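Berberine bridge enzyme-like 28 (Arabidopsis thaliana, PDB 5D79) is a secreted, FAD-dependent oxidoreductase of the berberine bridge enzyme-like family that takes part in adaptation to salt stress. Local coordinates at residues T144-T149 against S241-L246; I203-V208 against D223-I228. One frame throughout, in Å; residues are numbered along the deposited sequence.

How the contacts relate
Contact 1 comes first along the chain: 91 residues, helical in part, separate 144-149 from 241-246, where strand 238-248 returns to pair with strand 144-148. Contact 2 is nested inside that long loop and closes a much shorter one, in which strand 202-208 is followed by the short strand 214-215, which pairs back on it, then by helices 217-220 and 222-227, the latter folded across the strand. The two meet because strands 202-208 and 238-248 are neighbours in one antiparallel sheet, joined between Lys243 and the pair Ile203 and Asp204. Together they set strands 144-148, 238-248 and 202-208 side by side in that order, with a helix against the last, all within the FAD-binding PCMH-type region.

Contact 1 (T144-T149 against S241-L246); sequences TGWVQT and SWKVKL. With FAD (flavin-adenine dinucleotide), chain E; PO4 (phosphate ion), chain D.
With CG anti to its carbonyl carbon (chi1 -81°) and the indole turned across (chi2 92°), Trp146 lays its ring over Lys243, whose CG is anti to the backbone N and whose chain runs fully extended. Lys243 CB sits 3.5 Å from the centre of the six-membered ring, almost on its normal, and CD passes beneath the pyrrole side, 3.4 Å from Trp146 NE1. The two residues form a non-hydrogen-bonded antiparallel pair, flanked by two hydrogen-bonded ones. Val147 N reaches Trp242 O in the carbonyl plane at 2.7 Å, while Val244 N meets Gly145 O nearly along the C=O axis at 2.8 Å. A water accepts from Lys243 NZ and, weakly, from Trp146 NE1 at the ring edge. On the sheet face shared with Trp242, Val147 CG2 meets Val244 CG1 at 3.8 Å; past the strand end, Thr149 CG2 lies over one face of the Trp242 indole. Thr149 belongs to the FAD pocket, its CB 3.5 Å from FAD N6A. This antiparallel pairing joins distant parts of the FAD-binding PCMH-type region; strand 136-139 flanks 144-148, strand 202-208 flanks 241-245 and touches Trp146, and helix 153-163 packs on Val147 and Leu246.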
ATOM      1  N   THR A 144      12.954 -10.265  15.751  1.00 24.14           N
ATOM      2  CA  THR A 144      12.105 -10.881  14.744  1.00 25.30           C
ATOM      3  C   THR A 144      10.686 -10.959  15.275  1.00 23.08           C
ATOM      4  O   THR A 144      10.436 -10.682  16.444  1.00 27.61           O
ATOM      5  CB  THR A 144      12.594 -12.309  14.343  1.00 21.35           C
ATOM      6  OG1 THR A 144      12.657 -13.165  15.499  1.00 20.68           O
ATOM      7  CG2 THR A 144      13.955 -12.235  13.677  1.00 20.89           C
ATOM      8  N   GLY A 145       9.755 -11.334  14.415  1.00 22.17           N
ATOM      9  CA  GLY A 145       8.417 -11.637  14.866  1.00 24.85           C
ATOM     10  C   GLY A 145       7.641 -12.273  13.748  1.00 18.39           C
ATOM     11  O   GLY A 145       7.908 -12.020  12.581  1.00 17.61           O
ATOM     12  N   TRP A 146       6.680 -13.108  14.089  1.00 19.17           N
ATOM     13  CA  TRP A 146       5.777 -13.593  13.064  1.00 26.87           C
ATOM     14  C   TRP A 146       4.508 -12.750  13.074  1.00 27.20           C
ATOM     15  O   TRP A 146       3.983 -12.390  14.131  1.00 27.90           O
ATOM     16  CB  TRP A 146       5.467 -15.071  13.263  1.00 20.26           C
ATOM     17  CG  TRP A 146       6.540 -15.959  12.724  1.00 21.82           C
ATOM     18  CD1 TRP A 146       7.621 -16.458  13.405  1.00 22.83           C
ATOM     19  CD2 TRP A 146       6.648 -16.453  11.385  1.00 26.32           C
ATOM     20  NE1 TRP A 146       8.392 -17.238  12.571  1.00 24.21           N
ATOM     21  CE2 TRP A 146       7.819 -17.249  11.323  1.00 28.25           C
ATOM     22  CE3 TRP A 146       5.871 -16.299  10.227  1.00 25.96           C
ATOM     23  CZ2 TRP A 146       8.228 -17.891  10.147  1.00 26.17           C
ATOM     24  CZ3 TRP A 146       6.279 -16.939   9.061  1.00 26.84           C
ATOM     25  CH2 TRP A 146       7.446 -17.724   9.032  1.00 27.23           C
ATOM     26  N   VAL A 147       4.037 -12.397  11.887  1.00 21.42           N
ATOM     27  CA  VAL A 147       2.862 -11.554  11.778  1.00 23.27           C
ATOM     28  C   VAL A 147       1.871 -12.164  10.808  1.00 20.47           C
ATOM     29  O   VAL A 147       2.102 -12.151   9.599  1.00 20.00           O
ATOM     30  CB  VAL A 147       3.217 -10.131  11.302  1.00 22.09           C
ATOM     31  CG1 VAL A 147       2.025  -9.178  11.534  1.00 21.13           C
ATOM     32  CG2 VAL A 147       4.476  -9.633  12.002  1.00 19.14           C
ATOM     33  N   GLN A 148       0.776 -12.697  11.342  1.00 21.29           N
ATOM     34  CA  GLN A 148      -0.287 -13.250  10.517  1.00 19.93           C
ATOM     35  C   GLN A 148      -0.904 -12.165   9.648  1.00 23.06           C
ATOM     36  O   GLN A 148      -1.123 -11.038  10.096  1.00 22.37           O
ATOM     37  CB  GLN A 148      -1.358 -13.909  11.377  1.00 20.97           C
ATOM     38  CG  GLN A 148      -0.863 -15.089  12.181  1.00 21.39           C
ATOM     39  CD  GLN A 148      -1.998 -16.000  12.613  1.00 23.63           C
ATOM     40  OE1 GLN A 148      -3.078 -15.537  12.945  1.00 24.28           O
ATOM     41  NE2 GLN A 148      -1.759 -17.302  12.590  1.00 24.15           N
ATOM     42  N   THR A 149      -1.197 -12.523   8.403  1.00 23.00           N
ATOM     43  CA  THR A 149      -1.544 -11.555   7.364  1.00 24.82           C
ATOM     44  C   THR A 149      -2.880 -10.818   7.543  1.00 29.68           C
ATOM     45  O   THR A 149      -3.182  -9.886   6.791  1.00 28.91           O
ATOM     46  CB  THR A 149      -1.561 -12.249   5.997  1.00 20.93           C
ATOM     47  OG1 THR A 149      -2.274 -13.487   6.112  1.00 18.07           O
ATOM     48  CG2 THR A 149      -0.129 -12.519   5.531  1.00 21.10           C
ATOM     49  N   SER A 241       1.347 -15.758   6.766  1.00 20.85           N
ATOM     50  CA  SER A 241       2.118 -15.087   7.801  1.00 21.50           C
ATOM     51  C   SER A 241       3.426 -14.505   7.259  1.00 23.39           C
ATOM     52  O   SER A 241       3.982 -15.013   6.286  1.00 27.18           O
ATOM     53  CB  SER A 241       2.390 -16.071   8.939  1.00 19.44           C
ATOM     54  OG  SER A 241       2.713 -15.384  10.125  1.00 22.81           O
ATOM     55  N   TRP A 242       3.892 -13.421   7.876  1.00 23.12           N
ATOM     56  CA  TRP A 242       5.200 -12.843   7.561  1.00 22.00           C
ATOM     57  C   TRP A 242       6.131 -13.056   8.740  1.00 22.16           C
ATOM     58  O   TRP A 242       5.707 -12.918   9.890  1.00 22.14           O
ATOM     59  CB  TRP A 242       5.132 -11.334   7.285  1.00 17.73           C
ATOM     60  CG  TRP A 242       4.251 -10.873   6.177  1.00 17.54           C
ATOM     61  CD1 TRP A 242       3.125 -10.114   6.297  1.00 19.39           C
ATOM     62  CD2 TRP A 242       4.441 -11.090   4.774  1.00 19.19           C
ATOM     63  NE1 TRP A 242       2.583  -9.866   5.056  1.00 17.72           N
ATOM     64  CE2 TRP A 242       3.373 -10.451   4.104  1.00 19.79           C
ATOM     65  CE3 TRP A 242       5.398 -11.781   4.019  1.00 19.22           C
ATOM     66  CZ2 TRP A 242       3.240 -10.472   2.713  1.00 17.69           C
ATOM     67  CZ3 TRP A 242       5.262 -11.806   2.638  1.00 17.19           C
ATOM     68  CH2 TRP A 242       4.186 -11.156   2.000  1.00 16.50           C
ATOM     69  N   LYS A 243       7.396 -13.364   8.471  1.00 22.53           N
ATOM     70  CA  LYS A 243       8.410 -13.265   9.522  1.00 24.24           C
ATOM     71  C   LYS A 243       9.205 -11.996   9.291  1.00 20.39           C
ATOM     72  O   LYS A 243       9.981 -11.907   8.345  1.00 19.71           O
ATOM     73  CB  LYS A 243       9.340 -14.487   9.569  1.00 22.71           C
ATOM     74  CG  LYS A 243      10.194 -14.508  10.843  1.00 21.27           C
ATOM     75  CD  LYS A 243      11.001 -15.785  10.993  1.00 21.57           C
ATOM     76  CE  LYS A 243      11.906 -15.698  12.213  1.00 23.01           C
ATOM     77  NZ  LYS A 243      12.395 -17.047  12.643  1.00 24.50           N
ATOM     78  N   VAL A 244       8.979 -11.006  10.152  1.00 21.16           N
ATOM     79  CA  VAL A 244       9.593  -9.696   9.990  1.00 19.37           C
ATOM     80  C   VAL A 244      10.941  -9.579  10.699  1.00 21.74           C
ATOM     81  O   VAL A 244      11.227 -10.280  11.671  1.00 16.35           O
ATOM     82  CB  VAL A 244       8.651  -8.558  10.494  1.00 15.08           C
ATOM     83  CG1 VAL A 244       7.350  -8.566   9.723  1.00 17.60           C
ATOM     84  CG2 VAL A 244       8.388  -8.678  11.987  1.00 16.45           C
ATOM     85  N   LYS A 245      11.778  -8.695  10.171  1.00 22.64           N
ATOM     86  CA  LYS A 245      13.002  -8.295  10.837  1.00 21.31           C
ATOM     87  C   LYS A 245      12.785  -6.900  11.428  1.00 19.97           C
ATOM     88  O   LYS A 245      12.502  -5.950  10.703  1.00 24.25           O
ATOM     89  CB  LYS A 245      14.180  -8.305   9.856  1.00 21.71           C
ATOM     90  CG  LYS A 245      15.530  -8.164  10.513  1.00 23.23           C
ATOM     91  CD  LYS A 245      15.749  -9.291  11.504  1.00 24.99           C
ATOM     92  CE  LYS A 245      16.735  -8.891  12.573  1.00 25.84           C
ATOM     93  NZ  LYS A 245      16.983 -10.016  13.499  1.00 28.91           N
ATOM     94  N   LEU A 246      12.893  -6.784  12.746  1.00 19.52           N
ATOM     95  CA  LEU A 246      12.717  -5.496  13.417  1.00 21.07           C
ATOM     96  C   LEU A 246      13.980  -4.638  13.305  1.00 21.05           C
ATOM     97  O   LEU A 246      15.090  -5.147  13.402  1.00 23.00           O
ATOM     98  CB  LEU A 246      12.338  -5.707  14.885  1.00 20.17           C
ATOM     99  CG  LEU A 246      11.047  -6.510  15.133  1.00 20.73           C
ATOM    100  CD1 LEU A 246      10.764  -6.705  16.625  1.00 19.92           C
ATOM    101  CD2 LEU A 246       9.831  -5.893  14.419  1.00 19.80           C
TER
HETATM  102  PA  FAD E 603      -6.533  -5.711   0.664  1.00 19.33           P
HETATM  103  O1A FAD E 603      -7.628  -5.127  -0.193  1.00 16.53           O
HETATM  104  O2A FAD E 603      -7.058  -6.637   1.736  1.00 22.48           O
HETATM  105  O5B FAD E 603      -5.441  -6.441  -0.277  1.00 21.27           O
HETATM  106  C5B FAD E 603      -4.943  -5.813  -1.451  1.00 21.66           C
HETATM  107  C4B FAD E 603      -4.393  -6.818  -2.472  1.00 19.79           C
HETATM  108  O4B FAD E 603      -3.539  -7.736  -1.812  1.00 17.36           O
HETATM  109  C3B FAD E 603      -5.513  -7.618  -3.120  1.00 21.02           C
HETATM  110  O3B FAD E 603      -5.225  -7.894  -4.475  1.00 17.24           O
HETATM  111  C2B FAD E 603      -5.541  -8.892  -2.295  1.00 24.69           C
HETATM  112  O2B FAD E 603      -6.029 -10.003  -3.026  1.00 24.27           O
HETATM  113  C1B FAD E 603      -4.090  -9.041  -1.847  1.00 18.46           C
HETATM  114  N9A FAD E 603      -3.917  -9.714  -0.541  1.00 16.91           N
HETATM  115  C8A FAD E 603      -4.291  -9.281   0.712  1.00 16.45           C
HETATM  116  N7A FAD E 603      -3.912 -10.217   1.620  1.00 16.40           N
HETATM  117  C5A FAD E 603      -3.302 -11.237   0.971  1.00 17.79           C
HETATM  118  C6A FAD E 603      -2.729 -12.437   1.392  1.00 18.31           C
HETATM  119  N6A FAD E 603      -2.491 -12.664   2.678  1.00 17.68           N
HETATM  120  N1A FAD E 603      -2.170 -13.291   0.462  1.00 19.49           N
HETATM  121  C2A FAD E 603      -2.170 -12.956  -0.874  1.00 15.59           C
HETATM  122  N3A FAD E 603      -2.743 -11.768  -1.285  1.00 17.51           N
HETATM  123  C4A FAD E 603      -3.298 -10.924  -0.384  1.00 18.39           C
HETATM  124  N1  FAD E 603       0.639   2.043   0.653  1.00 18.24           N
HETATM  125  C2  FAD E 603       1.930   2.495   0.872  1.00 23.95           C
HETATM  126  O2  FAD E 603       2.895   1.739   0.707  1.00 15.93           O
HETATM  127  N3  FAD E 603       2.130   3.801   1.301  1.00 28.03           N
HETATM  128  C4  FAD E 603       1.065   4.662   1.508  1.00 25.29           C
HETATM  129  O4  FAD E 603       1.273   5.774   1.996  1.00 24.15           O
HETATM  130  C4X FAD E 603      -0.235   4.196   1.307  1.00 22.61           C
HETATM  131  N5  FAD E 603      -1.333   4.978   1.631  1.00 19.88           N
HETATM  132  C5X FAD E 603      -2.587   4.393   1.716  1.00 19.29           C
HETATM  133  C6  FAD E 603      -3.667   5.074   2.274  1.00 19.06           C
HETATM  134  C7  FAD E 603      -4.927   4.474   2.346  1.00 20.95           C
HETATM  135  C7M FAD E 603      -6.083   5.222   2.938  1.00 20.66           C
HETATM  136  C8  FAD E 603      -5.102   3.163   1.899  1.00 21.00           C
HETATM  137  C8M FAD E 603      -6.449   2.502   1.941  1.00 16.28           C
HETATM  138  C9  FAD E 603      -4.026   2.483   1.339  1.00 23.36           C
HETATM  139  C9A FAD E 603      -2.784   3.110   1.200  1.00 22.54           C
HETATM  140  N10 FAD E 603      -1.716   2.451   0.611  1.00 17.20           N
HETATM  141  C10 FAD E 603      -0.434   2.868   0.907  1.00 16.46           C
HETATM  142  C1' FAD E 603      -1.948   1.258  -0.265  1.00 11.40           C
HETATM  143  C2' FAD E 603      -1.934  -0.060   0.486  1.00 14.78           C
HETATM  144  O2' FAD E 603      -0.632  -0.301   0.972  1.00 20.14           O
HETATM  145  C3' FAD E 603      -2.377  -1.148  -0.485  1.00 15.36           C
HETATM  146  O3' FAD E 603      -3.724  -0.912  -0.832  1.00 19.46           O
HETATM  147  C4' FAD E 603      -2.306  -2.525   0.127  1.00 12.97           C
HETATM  148  O4' FAD E 603      -2.200  -3.490  -0.886  1.00 14.89           O
HETATM  149  C5' FAD E 603      -3.595  -2.812   0.865  1.00 13.28           C
HETATM  150  O5' FAD E 603      -3.396  -3.924   1.707  1.00 15.51           O
HETATM  151  P   FAD E 603      -4.665  -4.468   2.521  1.00 18.14           P
HETATM  152  O1P FAD E 603      -4.347  -5.810   3.126  1.00 15.08           O
HETATM  153  O2P FAD E 603      -5.092  -3.481   3.578  1.00 13.22           O
HETATM  154  O3P FAD E 603      -5.754  -4.468   1.331  1.00 22.20           O
HETATM  155  P   PO4 D 602       2.064 -17.875  12.347  1.00 50.41           P
HETATM  156  O1  PO4 D 602       2.846 -16.628  12.016  1.00 54.89           O
HETATM  157  O2  PO4 D 602       3.045 -18.991  12.628  1.00 52.40           O
HETATM  158  O3  PO4 D 602       1.197 -17.611  13.550  1.00 53.51           O
HETATM  159  O4  PO4 D 602       1.177 -18.247  11.184  1.00 52.36           O
HETATM  160  O   HOH W   1      10.762 -17.333  14.725  1.00 31.90           O

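Contact 2 (I203-V208 against D223-I228); sequences IDALVV and DYFWAI
Apolar contacts carry this crossing, in which helix 223-227 runs at 92° to strand 203-208 with the axes 9.6 Å apart. Ala205 and Val207, alternate residues of the strand, both point toward the helix. Ala205 CB meets Ile228 CD1 at 3.9 Å; this CD1 lies anti to its own CA (chi2 175°). Val207 and Tyr224 approach tip to tip: CG1, in the crowded position between the backbone N and carbonyl carbon, stands over one face of the ring toward its rim, 4.1 Å from Tyr224 CZ, and CG2 comes near the hydroxyl. The Val207 side chain is about 6 Å from the bound FAD.

The aromatic contact with backbone is made by Phe225. Its CG is anti to the backbone N (chi1 -172°), which swings the ring up to the start of the strand, so that CZ lies 3.5 Å from Ile203 C and CE1 3.5 Å from Asp204 CA. Ala205 N lies near the plane of this ring, at its edge. Met220 and Arg217 of the preceding helix also touch the ring. An alanine at Phe225 would remove the whole ring and would probably loosen the seat of the helix against Ile203, Asp204 and Ala205.

The polar bonds described here run within the strand or to residues outside both segments. Asp204 OD1 uses its anti lone pair to take a very short bond, 2.5 Å, from Ala205 N, and also accepts from Arg217 N. Tyr224 OH is hydrogen-bonded to Phe236 O, which probably helps to hold the tip of the side chain in place beside Val207.

The arrangement is a helix packed nearly perpendicular across one face of the antiparallel sheet of the PCMH-type FAD-binding domain.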
ATOM      1  N   ILE A 203      11.975 -11.963   6.317  1.00 18.39           N
ATOM      2  CA  ILE A 203      13.021 -12.974   6.285  1.00 18.44           C
ATOM      3  C   ILE A 203      12.510 -14.416   6.181  1.00 17.09           C
ATOM      4  O   ILE A 203      13.293 -15.345   6.018  1.00 18.91           O
ATOM      5  CB  ILE A 203      13.913 -12.841   7.531  1.00 21.03           C
ATOM      6  CG1 ILE A 203      13.058 -12.817   8.789  1.00 22.56           C
ATOM      7  CG2 ILE A 203      14.757 -11.575   7.456  1.00 16.20           C
ATOM      8  CD1 ILE A 203      13.863 -12.892  10.070  1.00 25.61           C
ATOM      9  N   ASP A 204      11.197 -14.595   6.281  1.00 22.93           N
ATOM     10  CA  ASP A 204      10.541 -15.900   6.105  1.00 23.27           C
ATOM     11  C   ASP A 204       9.047 -15.618   5.988  1.00 23.36           C
ATOM     12  O   ASP A 204       8.605 -14.508   6.279  1.00 24.40           O
ATOM     13  CB  ASP A 204      10.838 -16.866   7.269  1.00 22.71           C
ATOM     14  CG  ASP A 204      10.526 -18.337   6.931  1.00 25.22           C
ATOM     15  OD1 ASP A 204       9.677 -18.610   6.055  1.00 27.18           O
ATOM     16  OD2 ASP A 204      11.125 -19.234   7.561  1.00 23.37           O
ATOM     17  N   ALA A 205       8.272 -16.606   5.563  1.00 25.04           N
ATOM     18  CA  ALA A 205       6.846 -16.407   5.361  1.00 19.40           C
ATOM     19  C   ALA A 205       6.164 -17.737   5.218  1.00 20.01           C
ATOM     20  O   ALA A 205       6.800 -18.727   4.903  1.00 21.76           O
ATOM     21  CB  ALA A 205       6.594 -15.555   4.126  1.00 18.39           C
ATOM     22  N   LEU A 206       4.862 -17.757   5.457  1.00 21.84           N
ATOM     23  CA  LEU A 206       4.063 -18.945   5.195  1.00 25.10           C
ATOM     24  C   LEU A 206       3.084 -18.623   4.083  1.00 22.46           C
ATOM     25  O   LEU A 206       2.401 -17.604   4.145  1.00 23.52           O
ATOM     26  CB  LEU A 206       3.306 -19.402   6.448  1.00 25.53           C
ATOM     27  CG  LEU A 206       4.099 -19.758   7.702  1.00 22.36           C
ATOM     28  CD1 LEU A 206       3.148 -19.979   8.862  1.00 23.23           C
ATOM     29  CD2 LEU A 206       4.942 -20.979   7.460  1.00 22.62           C
ATOM     30  N   VAL A 207       3.020 -19.475   3.068  1.00 21.36           N
ATOM     31  CA  VAL A 207       2.056 -19.277   1.992  1.00 23.41           C
ATOM     32  C   VAL A 207       1.339 -20.602   1.641  1.00 26.12           C
ATOM     33  O   VAL A 207       1.938 -21.677   1.676  1.00 25.39           O
ATOM     34  CB  VAL A 207       2.757 -18.658   0.739  1.00 23.55           C
ATOM     35  CG1 VAL A 207       3.833 -19.584   0.203  1.00 24.06           C
ATOM     36  CG2 VAL A 207       1.751 -18.307  -0.355  1.00 24.23           C
ATOM     37  N   VAL A 208       0.043 -20.526   1.350  1.00 21.47           N
ATOM     38  CA  VAL A 208      -0.667 -21.669   0.787  1.00 22.63           C
ATOM     39  C   VAL A 208      -0.682 -21.540  -0.733  1.00 26.39           C
ATOM     40  O   VAL A 208      -1.166 -20.533  -1.268  1.00 23.22           O
ATOM     41  CB  VAL A 208      -2.106 -21.786   1.319  1.00 30.27           C
ATOM     42  CG1 VAL A 208      -2.908 -22.829   0.518  1.00 24.58           C
ATOM     43  CG2 VAL A 208      -2.097 -22.117   2.808  1.00 28.34           C
ATOM     44  N   ASP A 223      12.649 -18.299  -5.405  1.00 25.20           N
ATOM     45  CA  ASP A 223      11.847 -17.642  -6.439  0.57 23.64           C
ATOM     46  C   ASP A 223      10.468 -17.272  -5.880  1.00 24.89           C
ATOM     47  O   ASP A 223       9.974 -16.156  -6.065  1.00 21.22           O
ATOM     48  CB  ASP A 223      11.698 -18.546  -7.677  0.57 24.43           C
ATOM     49  CG  ASP A 223      12.643 -18.164  -8.819  0.57 23.26           C
ATOM     50  OD1 ASP A 223      13.243 -17.071  -8.763  0.57 24.51           O
ATOM     51  OD2 ASP A 223      12.771 -18.955  -9.783  0.57 18.69           O
ATOM     52  N   TYR A 224       9.846 -18.226  -5.198  1.00 22.89           N
ATOM     53  CA  TYR A 224       8.548 -17.989  -4.594  1.00 22.18           C
ATOM     54  C   TYR A 224       8.673 -16.889  -3.536  1.00 22.08           C
ATOM     55  O   TYR A 224       7.883 -15.935  -3.520  1.00 22.87           O
ATOM     56  CB  TYR A 224       8.011 -19.291  -3.987  1.00 19.27           C
ATOM     57  CG  TYR A 224       6.495 -19.447  -3.955  1.00 24.06           C
ATOM     58  CD1 TYR A 224       5.639 -18.342  -3.836  1.00 20.42           C
ATOM     59  CD2 TYR A 224       5.923 -20.713  -4.028  1.00 28.44           C
ATOM     60  CE1 TYR A 224       4.261 -18.511  -3.800  1.00 20.55           C
ATOM     61  CE2 TYR A 224       4.559 -20.889  -3.992  1.00 29.77           C
ATOM     62  CZ  TYR A 224       3.729 -19.794  -3.875  1.00 26.65           C
ATOM     63  OH  TYR A 224       2.369 -20.021  -3.846  1.00 24.51           O
ATOM     64  N   PHE A 225       9.674 -17.027  -2.663  1.00 19.44           N
ATOM     65  CA  PHE A 225       9.918 -16.068  -1.579  1.00 19.20           C
ATOM     66  C   PHE A 225      10.170 -14.653  -2.097  1.00 16.79           C
ATOM     67  O   PHE A 225       9.878 -13.654  -1.441  1.00 14.60           O
ATOM     68  CB  PHE A 225      11.104 -16.517  -0.721  1.00 21.94           C
ATOM     69  CG  PHE A 225      11.293 -15.686   0.520  1.00 23.11           C
ATOM     70  CD1 PHE A 225      10.368 -15.748   1.555  1.00 25.10           C
ATOM     71  CD2 PHE A 225      12.378 -14.835   0.646  1.00 21.40           C
ATOM     72  CE1 PHE A 225      10.524 -14.969   2.691  1.00 24.57           C
ATOM     73  CE2 PHE A 225      12.540 -14.059   1.777  1.00 19.82           C
ATOM     74  CZ  PHE A 225      11.614 -14.124   2.802  1.00 22.24           C
ATOM     75  N   TRP A 226      10.721 -14.574  -3.293  1.00 19.66           N
ATOM     76  CA  TRP A 226      11.016 -13.293  -3.899  1.00 18.24           C
ATOM     77  C   TRP A 226       9.713 -12.666  -4.400  1.00 16.60           C
ATOM     78  O   TRP A 226       9.403 -11.513  -4.085  1.00 16.15           O
ATOM     79  CB  TRP A 226      12.050 -13.495  -5.019  1.00 19.06           C
ATOM     80  CG  TRP A 226      12.379 -12.311  -5.863  1.00 16.84           C
ATOM     81  CD1 TRP A 226      13.357 -11.388  -5.638  1.00 13.67           C
ATOM     82  CD2 TRP A 226      11.760 -11.949  -7.102  1.00 14.84           C
ATOM     83  NE1 TRP A 226      13.368 -10.458  -6.647  1.00 15.03           N
ATOM     84  CE2 TRP A 226      12.396 -10.783  -7.560  1.00 16.63           C
ATOM     85  CE3 TRP A 226      10.718 -12.488  -7.860  1.00 14.06           C
ATOM     86  CZ2 TRP A 226      12.025 -10.151  -8.747  1.00 19.14           C
ATOM     87  CZ3 TRP A 226      10.356 -11.866  -9.033  1.00 13.87           C
ATOM     88  CH2 TRP A 226      11.003 -10.712  -9.467  1.00 18.26           C
ATOM     89  N   ALA A 227       8.932 -13.454  -5.131  1.00 18.54           N
ATOM     90  CA  ALA A 227       7.732 -12.959  -5.796  1.00 18.84           C
ATOM     91  C   ALA A 227       6.704 -12.391  -4.823  1.00 18.53           C
ATOM     92  O   ALA A 227       6.052 -11.391  -5.124  1.00 16.27           O
ATOM     93  CB  ALA A 227       7.107 -14.063  -6.627  1.00 18.36           C
ATOM     94  N   ILE A 228       6.562 -13.016  -3.658  1.00 22.15           N
ATOM     95  CA  ILE A 228       5.550 -12.573  -2.700  1.00 24.85           C
ATOM     96  C   ILE A 228       5.948 -11.272  -2.004  1.00 23.24           C
ATOM     97  O   ILE A 228       5.108 -10.615  -1.394  1.00 19.40           O
ATOM     98  CB  ILE A 228       5.246 -13.659  -1.622  1.00 20.14           C
ATOM     99  CG1 ILE A 228       6.509 -14.048  -0.851  1.00 20.38           C
ATOM    100  CG2 ILE A 228       4.638 -14.885  -2.262  1.00 21.93           C
ATOM    101  CD1 ILE A 228       6.252 -15.021   0.282  1.00 15.72           C
TER